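Local coordinates for microtubule-associated serine/threonine-protein kinase 3 (PDB 3KHF) that probably phosphorylates serine and threonine residues of other proteins with ATP, and carries a PDZ domain of the kind that captures the C-terminal tails of partner proteins, at residues D56-T59 and S65-G68; F17-I22 and E76-S81; T59-E64 and M72-L77. One frame throughout, in Å; residues are numbered along the deposited sequence.

Overall arrangement
All three contacts lie in one PDZ domain and crowd round its core. The centres of contacts 1 and 2 are about 10 Å apart, those of contacts 1 and 3 about 8 Å, and those of contacts 2 and 3 about 7 Å. Segment 17-22 comes first in the chain. The hairpin of strands 57-61 and 64-65 follows, giving 56-59 and 65-68 to contact 1 and 59-64 to contact 3, and helix 71-80 ends the series, serving contacts 3 and 2. Contact 1 is therefore nested inside the loop that contact 2 closes. Ile-58, Ile-61, Val-66, Val-74 and Leu-78 link the contacts side chain to side chain, so the helix that probably walls the peptide groove rests on strand 57-61.

Contact 1 (D56-T59 and S65-G68); sequences DLIT and SVLG
Thr-59 and Val-66 are held together by one backbone hydrogen bond, from Val-66 N to Thr-59 O, 2.9 Å long. The same oxygen also lies 3.5 Å from Ser-65 CA, a CA-H...O contact that adds a second, weaker hold. Here the short beta hairpin of the PDZ domain, built from strands 57-61 and 64-65, comes to its open end, and the chain passes without regular structure into the loop that leads to helix 71-80.

The close packing lies on the inner side. Val-66 turns its CG2 methyl to strand 57-61, 3.6 Å from Ile-58 O and equally 3.6 Å from Thr-59 O, and meets Ile-58 CG2 at 4.1 Å, the two side chains inclined to one another. Ile-58 sets CG2 anti to its backbone N and CG1 beside that N (chi1 -62°), so that one branch faces Val-66 while the longer one leads off into the core. Branched apolar residues suit both buried positions, and the Val-66 methyl can pack against Thr-59 O because that oxygen already has its hydrogen bond.

The outer side is looser. The Leu-67 side chain comes no nearer to 56-59 than 4.8 Å, from CB to Thr-59 O, and Ser-65 OG approaches Thr-59 O only to 4.0 Å, as befits a small polar residue at the surface. Thr-59 CB points away from 65-68; its OG1 makes a weak hydrogen bond with Arg-88 O.

Strands 32-41 and 84-90 flank strand 57-61: Ile-58 pairs its backbone with His-36 and Thr-59 with Arg-88. Leu-67 rests on His-35, and helix 71-80 closes over Val-66 through Val-74 and Leu-77.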
loop_
_atom_site.group_PDB
_atom_site.type_symbol
_atom_site.label_atom_id
_atom_site.label_comp_id
_atom_site.label_asym_id
_atom_site.label_seq_id
_atom_site.Cartn_x
_atom_site.Cartn_y
_atom_site.Cartn_z
ATOM N N ASP A 56 -3.993 -1.302 -5.327
ATOM C CA ASP A 56 -3.299 -0.024 -5.291
ATOM C C ASP A 56 -1.824 -0.234 -4.979
ATOM O O ASP A 56 -1.471 -0.887 -3.982
ATOM C CB ASP A 56 -3.892 0.879 -4.194
ATOM C CG ASP A 56 -5.228 1.510 -4.545
ATOM O OD1 ASP A 56 -5.710 1.409 -5.700
ATOM O OD2 ASP A 56 -5.817 2.161 -3.639
ATOM N N LEU A 57 -0.963 0.381 -5.779
ATOM C CA LEU A 57 0.452 0.504 -5.471
ATOM C C LEU A 57 0.637 1.708 -4.565
ATOM O O LEU A 57 0.220 2.819 -4.912
ATOM C CB LEU A 57 1.266 0.745 -6.748
ATOM C CG LEU A 57 2.772 0.946 -6.587
ATOM C CD1 LEU A 57 3.464 -0.366 -6.170
ATOM C CD2 LEU A 57 3.398 1.495 -7.862
ATOM N N ILE A 58 1.214 1.489 -3.390
ATOM C CA ILE A 58 1.512 2.596 -2.473
ATOM C C ILE A 58 2.882 3.158 -2.852
ATOM O O ILE A 58 3.891 2.479 -2.756
ATOM C CB ILE A 58 1.512 2.141 -0.995
ATOM C CG1 ILE A 58 0.124 1.627 -0.603
ATOM C CG2 ILE A 58 1.957 3.266 -0.082
ATOM C CD1 ILE A 58 0.026 0.958 0.763
ATOM N N THR A 59 2.918 4.427 -3.237
ATOM C CA THR A 59 4.172 5.058 -3.635
ATOM C C THR A 59 4.724 5.918 -2.513
ATOM O O THR A 59 5.946 6.088 -2.414
ATOM C CB THR A 59 3.977 5.897 -4.919
ATOM O OG1 THR A 59 3.045 6.941 -4.673
ATOM C CG2 THR A 59 3.459 5.034 -6.074
ATOM N N SER A 65 8.620 8.875 -0.087
ATOM C CA SER A 65 8.668 7.796 -1.071
ATOM C C SER A 65 9.002 6.453 -0.407
ATOM O O SER A 65 9.963 6.347 0.352
ATOM C CB SER A 65 9.738 8.106 -2.118
ATOM O OG SER A 65 9.773 7.125 -3.122
ATOM N N VAL A 66 8.218 5.424 -0.711
ATOM C CA VAL A 66 8.468 4.084 -0.173
ATOM C C VAL A 66 8.779 3.058 -1.242
ATOM O O VAL A 66 9.133 1.933 -0.901
ATOM C CB VAL A 66 7.333 3.575 0.745
ATOM C CG1 VAL A 66 7.220 4.486 1.977
ATOM C CG2 VAL A 66 6.014 3.461 -0.020
ATOM N N LEU A 67 8.700 3.435 -2.513
ATOM C CA LEU A 67 9.077 2.544 -3.569
ATOM C C LEU A 67 10.520 2.065 -3.356
ATOM O O LEU A 67 11.417 2.871 -3.121
ATOM C CB LEU A 67 8.943 3.281 -4.897
ATOM C CG LEU A 67 9.385 2.496 -6.117
ATOM C CD1 LEU A 67 8.404 1.404 -6.334
ATOM C CD2 LEU A 67 9.474 3.376 -7.359
ATOM N N GLY A 68 10.732 0.760 -3.432
ATOM C CA GLY A 68 12.055 0.187 -3.274
ATOM C C GLY A 68 12.478 -0.171 -1.857
ATOM O O GLY A 68 13.469 -0.864 -1.668
#

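Contact 2 (F17-I22 and E76-S81)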
loop_
_atom_site.group_PDB
_atom_site.type_symbol
_atom_site.label_atom_id
_atom_site.label_comp_id
_atom_site.label_asym_id
_atom_site.label_seq_id
_atom_site.Cartn_x
_atom_site.Cartn_y
_atom_site.Cartn_z
ATOM N N PHE A 17 -6.174 -2.912 6.218
ATOM C CA PHE A 17 -5.809 -3.442 4.913
ATOM C C PHE A 17 -4.629 -4.358 5.015
ATOM O O PHE A 17 -3.925 -4.350 6.024
ATOM C CB PHE A 17 -5.565 -2.314 3.895
ATOM C CG PHE A 17 -4.340 -1.459 4.132
ATOM C CD1 PHE A 17 -3.156 -1.696 3.439
ATOM C CD2 PHE A 17 -4.401 -0.356 4.966
ATOM C CE1 PHE A 17 -2.060 -0.874 3.598
ATOM C CE2 PHE A 17 -3.317 0.476 5.128
ATOM C CZ PHE A 17 -2.131 0.217 4.431
ATOM N N SER A 18 -4.424 -5.156 3.982
ATOM C CA SER A 18 -3.210 -5.952 3.913
ATOM C C SER A 18 -2.407 -5.547 2.696
ATOM O O SER A 18 -2.935 -5.019 1.715
ATOM C CB SER A 18 -3.505 -7.438 3.840
ATOM O OG SER A 18 -3.982 -7.783 2.586
ATOM N N LEU A 19 -1.113 -5.790 2.765
ATOM C CA LEU A 19 -0.250 -5.485 1.626
ATOM C C LEU A 19 0.821 -6.532 1.458
ATOM O O LEU A 19 1.198 -7.227 2.410
ATOM C CB LEU A 19 0.333 -4.086 1.700
ATOM C CG LEU A 19 1.523 -3.830 2.617
ATOM C CD1 LEU A 19 2.044 -2.407 2.359
ATOM C CD2 LEU A 19 1.171 -3.977 4.093
ATOM N N ARG A 20 1.267 -6.651 0.211
ATOM C CA ARG A 20 2.386 -7.498 -0.130
ATOM C C ARG A 20 3.503 -6.627 -0.659
ATOM O O ARG A 20 3.260 -5.598 -1.288
ATOM C CB ARG A 20 2.055 -8.581 -1.189
ATOM C CG ARG A 20 0.996 -9.572 -0.779
ATOM C CD ARG A 20 0.749 -10.611 -1.835
ATOM N NE ARG A 20 -0.373 -11.469 -1.453
ATOM C CZ ARG A 20 -0.267 -12.567 -0.719
ATOM N NH1 ARG A 20 0.927 -13.009 -0.325
ATOM N NH2 ARG A 20 -1.358 -13.242 -0.377
ATOM N N ALA A 21 4.722 -7.065 -0.427
ATOM C CA ALA A 21 5.898 -6.513 -1.071
ATOM C C ALA A 21 6.220 -7.388 -2.254
ATOM O O ALA A 21 6.535 -8.565 -2.096
ATOM C CB ALA A 21 7.063 -6.474 -0.099
ATOM N N ILE A 22 6.103 -6.867 -3.452
ATOM C CA ILE A 22 6.359 -7.627 -4.663
ATOM C C ILE A 22 7.775 -7.321 -5.140
ATOM O O ILE A 22 8.110 -6.175 -5.386
ATOM C CB ILE A 22 5.343 -7.272 -5.789
ATOM C CG1 ILE A 22 3.891 -7.385 -5.283
ATOM C CG2 ILE A 22 5.604 -8.085 -7.047
ATOM C CD1 ILE A 22 3.538 -8.780 -4.800
ATOM N N GLU A 76 6.936 -1.137 9.249
ATOM C CA GLU A 76 7.287 -0.306 10.389
ATOM C C GLU A 76 6.713 1.111 10.250
ATOM O O GLU A 76 6.208 1.665 11.222
ATOM C CB GLU A 76 8.801 -0.245 10.575
ATOM C CG GLU A 76 9.224 0.659 11.710
ATOM C CD GLU A 76 10.701 0.906 11.783
ATOM O OE1 GLU A 76 11.456 0.449 10.905
ATOM O OE2 GLU A 76 11.114 1.603 12.726
ATOM N N LEU A 77 6.812 1.706 9.062
ATOM C CA LEU A 77 6.259 3.048 8.852
ATOM C C LEU A 77 4.776 3.079 9.137
ATOM O O LEU A 77 4.266 4.045 9.717
ATOM C CB LEU A 77 6.490 3.524 7.414
ATOM C CG LEU A 77 7.931 3.887 7.035
ATOM C CD1 LEU A 77 8.059 4.161 5.541
ATOM C CD2 LEU A 77 8.467 5.055 7.877
ATOM N N LEU A 78 4.079 2.023 8.741
ATOM C CA LEU A 78 2.651 1.922 9.006
ATOM C C LEU A 78 2.364 1.728 10.495
ATOM O O LEU A 78 1.511 2.396 11.067
ATOM C CB LEU A 78 2.066 0.793 8.173
ATOM C CG LEU A 78 2.067 1.042 6.655
ATOM C CD1 LEU A 78 1.815 -0.241 5.835
ATOM C CD2 LEU A 78 1.054 2.108 6.291
ATOM N N LEU A 79 3.082 0.824 11.135
ATOM C CA LEU A 79 2.905 0.577 12.568
ATOM C C LEU A 79 3.130 1.818 13.432
ATOM O O LEU A 79 2.431 2.006 14.415
ATOM C CB LEU A 79 3.844 -0.542 13.040
ATOM C CG LEU A 79 3.559 -1.995 12.646
ATOM C CD1 LEU A 79 4.712 -2.896 13.118
ATOM C CD2 LEU A 79 2.226 -2.500 13.180
ATOM N N LYS A 80 4.082 2.664 13.058
ATOM C CA LYS A 80 4.474 3.836 13.856
ATOM C C LYS A 80 3.714 5.112 13.512
ATOM O O LYS A 80 3.852 6.121 14.210
ATOM C CB LYS A 80 5.976 4.083 13.726
ATOM C CG LYS A 80 6.819 2.940 14.263
ATOM N N SER A 81 2.919 5.086 12.447
ATOM C CA SER A 81 2.032 6.203 12.127
ATOM C C SER A 81 0.922 6.343 13.172
ATOM O O SER A 81 0.641 5.410 13.930
ATOM C CB SER A 81 1.423 5.990 10.749
ATOM O OG SER A 81 2.403 6.183 9.756
#
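Leu-78 reaches across to strand 17-25 and divides its two methyl groups between Leu-19 and Phe-17. CD1 meets Leu-19 tip to tip, 4.1 Å from its CD1 and 4.2 Å from its CD2, while CD2 lies 4.1 Å from Phe-17 CZ. The second approach is made near the plane of the ring, with the two side chains at about a right angle, so the methyl sits at the CZ end of the ring, off its edge, and does not lie over a face.

Phe-17 (chi1 69°) and Leu-19 (chi1 79°) each place CG between the backbone N and the carbonyl carbon, a rotation that swings ring and leucine branch toward the helix; an open strand tolerates it and a helix generally does not. Leu-78, being helical, instead sets CG anti to its carbonyl carbon (chi1 -67°).

In PDZ domains the groove for a C-terminal peptide runs between just such a strand and helix. Phe-17 closes a Lys-Tyr-Gly-Phe sequence that probably corresponds to the Gly-Leu-Gly-Phe carboxylate-binding loop. By comparison with other PDZ domains, Phe-17, Leu-19 and Leu-78 probably line the pocket for the last peptide side chain; apolar groups suit a hydrophobic one. On the strand's other face Ser-18 bonds Ser-40 and Arg-20 makes a cation-pi contact with Trp-39. Leu-78 and Phe-17 continue inward onto Ile-61 and Ile-58 respectively.

Contact 3 (T59-E64 and M72-L77); sequences THINGE and MDVVEL
Val-74 is the first residue of 72-77 to touch strand 57-61: its CG1 meets Ile-61 CD1 at 3.9 Å. CG1 stands anti to the helix backbone N (chi1 168°), and Ile-61 answers with its longer branch, which runs out extended (chi2 176°) so that the end methyl does the touching while the two side chains lie at a slant. One turn further, Leu-77 packs its CB 4.4 Å from that same methyl, so Ile-61 CD1 is lodged between helix residues three apart, the spacing that puts them on one face. Long, branched isoleucine suits a buried site facing such a pair.

These residues join helix 71-80 to the beta hairpin of the PDZ fold. Its tip is a type I' turn from Ile-61 to Glu-64, with Asn-62 and Gly-63 in the middle, residues well able to adopt the positive phi angles it demands. Ile-61 and Glu-64 pair through two backbone bonds, Ile-61 N to Glu-64 O at 2.9 Å and Glu-64 N to Ile-61 O at 3.0 Å. Asn-62 also bonds Ser-86 N through OD1.

Leu-77 turns its outer end to Glu-64, whose extended chain crosses it at about a right angle. Glu-64 OE2 lies 3.8 Å from Leu-77 CD2 and 4.1 Å from its CD1, a merely van der Waals approach at the surface, where a charged residue is at home.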
loop_
_atom_site.group_PDB
_atom_site.type_symbol
_atom_site.label_atom_id
_atom_site.label_comp_id
_atom_site.label_asym_id
_atom_site.label_seq_id
_atom_site.Cartn_x
_atom_site.Cartn_y
_atom_site.Cartn_z
ATOM N N THR A 59 2.918 4.427 -3.237
ATOM C CA THR A 59 4.172 5.058 -3.635
ATOM C C THR A 59 4.724 5.918 -2.513
ATOM O O THR A 59 5.946 6.088 -2.414
ATOM C CB THR A 59 3.977 5.897 -4.919
ATOM O OG1 THR A 59 3.045 6.941 -4.673
ATOM C CG2 THR A 59 3.459 5.034 -6.074
ATOM N N HIS A 60 3.853 6.456 -1.664
ATOM C CA HIS A 60 4.296 7.375 -0.613
ATOM C C HIS A 60 3.474 7.162 0.641
ATOM O O HIS A 60 2.271 6.908 0.568
ATOM C CB HIS A 60 4.208 8.863 -1.016
ATOM C CG HIS A 60 4.973 9.232 -2.244
ATOM N ND1 HIS A 60 4.611 8.826 -3.508
ATOM C CD2 HIS A 60 6.069 10.027 -2.401
ATOM C CE1 HIS A 60 5.467 9.319 -4.386
ATOM N NE2 HIS A 60 6.356 10.051 -3.742
ATOM N N ILE A 61 4.130 7.287 1.793
ATOM C CA ILE A 61 3.488 7.216 3.094
ATOM C C ILE A 61 3.874 8.507 3.830
ATOM O O ILE A 61 5.069 8.779 4.044
ATOM C CB ILE A 61 3.905 5.975 3.898
ATOM C CG1 ILE A 61 3.447 4.704 3.181
ATOM C CG2 ILE A 61 3.351 6.053 5.307
ATOM C CD1 ILE A 61 3.894 3.391 3.867
ATOM N N ASN A 62 2.887 9.321 4.190
ATOM C CA ASN A 62 3.127 10.597 4.858
ATOM C C ASN A 62 4.143 11.454 4.116
ATOM O O ASN A 62 5.002 12.091 4.732
ATOM C CB ASN A 62 3.496 10.351 6.327
ATOM C CG ASN A 62 2.370 9.706 7.084
ATOM O OD1 ASN A 62 1.196 9.983 6.791
ATOM N ND2 ASN A 62 2.694 8.824 8.031
ATOM N N GLY A 63 4.045 11.468 2.787
ATOM C CA GLY A 63 4.889 12.283 1.920
ATOM C C GLY A 63 6.239 11.682 1.544
ATOM O O GLY A 63 6.946 12.214 0.680
ATOM N N GLU A 64 6.597 10.574 2.187
ATOM C CA GLU A 64 7.887 9.908 2.006
ATOM C C GLU A 64 7.741 8.848 0.910
ATOM O O GLU A 64 6.867 7.976 0.997
ATOM C CB GLU A 64 8.310 9.235 3.332
ATOM C CG GLU A 64 9.630 8.413 3.297
ATOM C CD GLU A 64 10.032 7.771 4.642
ATOM O OE1 GLU A 64 11.035 7.002 4.658
ATOM O OE2 GLU A 64 9.392 8.038 5.685
ATOM N N MET A 72 9.466 -5.025 5.494
ATOM C CA MET A 72 9.335 -4.729 6.911
ATOM C C MET A 72 9.649 -3.263 7.227
ATOM O O MET A 72 9.193 -2.746 8.242
ATOM C CB MET A 72 10.170 -5.708 7.746
ATOM C CG MET A 72 9.545 -7.099 7.769
ATOM S SD MET A 72 7.990 -7.143 8.719
ATOM C CE MET A 72 7.869 -8.925 8.923
ATOM N N ASP A 73 10.391 -2.573 6.364
ATOM C CA ASP A 73 10.576 -1.126 6.534
ATOM C C ASP A 73 9.255 -0.379 6.328
ATOM O O ASP A 73 8.950 0.568 7.044
ATOM C CB ASP A 73 11.666 -0.581 5.608
ATOM C CG ASP A 73 13.087 -0.931 6.062
ATOM O OD1 ASP A 73 13.262 -1.582 7.108
ATOM O OD2 ASP A 73 14.024 -0.526 5.337
ATOM N N VAL A 74 8.470 -0.825 5.350
ATOM C CA VAL A 74 7.174 -0.232 5.111
ATOM C C VAL A 74 6.179 -0.611 6.218
ATOM O O VAL A 74 5.437 0.231 6.697
ATOM C CB VAL A 74 6.682 -0.603 3.684
ATOM C CG1 VAL A 74 5.222 -0.240 3.524
ATOM C CG2 VAL A 74 7.544 0.096 2.656
ATOM N N VAL A 75 6.189 -1.870 6.655
ATOM C CA VAL A 75 5.349 -2.286 7.778
ATOM C C VAL A 75 5.657 -1.399 8.993
ATOM O O VAL A 75 4.752 -0.924 9.670
ATOM C CB VAL A 75 5.475 -3.798 8.065
ATOM C CG1 VAL A 75 4.769 -4.163 9.354
ATOM C CG2 VAL A 75 4.926 -4.597 6.899
ATOM N N GLU A 76 6.936 -1.137 9.249
ATOM C CA GLU A 76 7.287 -0.306 10.389
ATOM C C GLU A 76 6.713 1.111 10.250
ATOM O O GLU A 76 6.208 1.665 11.222
ATOM C CB GLU A 76 8.801 -0.245 10.575
ATOM C CG GLU A 76 9.224 0.659 11.710
ATOM C CD GLU A 76 10.701 0.906 11.783
ATOM O OE1 GLU A 76 11.456 0.449 10.905
ATOM O OE2 GLU A 76 11.114 1.603 12.726
ATOM N N LEU A 77 6.812 1.706 9.062
ATOM C CA LEU A 77 6.259 3.048 8.852
ATOM C C LEU A 77 4.776 3.079 9.137
ATOM O O LEU A 77 4.266 4.045 9.717
ATOM C CB LEU A 77 6.490 3.524 7.414
ATOM C CG LEU A 77 7.931 3.887 7.035
ATOM C CD1 LEU A 77 8.059 4.161 5.541
ATOM C CD2 LEU A 77 8.467 5.055 7.877
#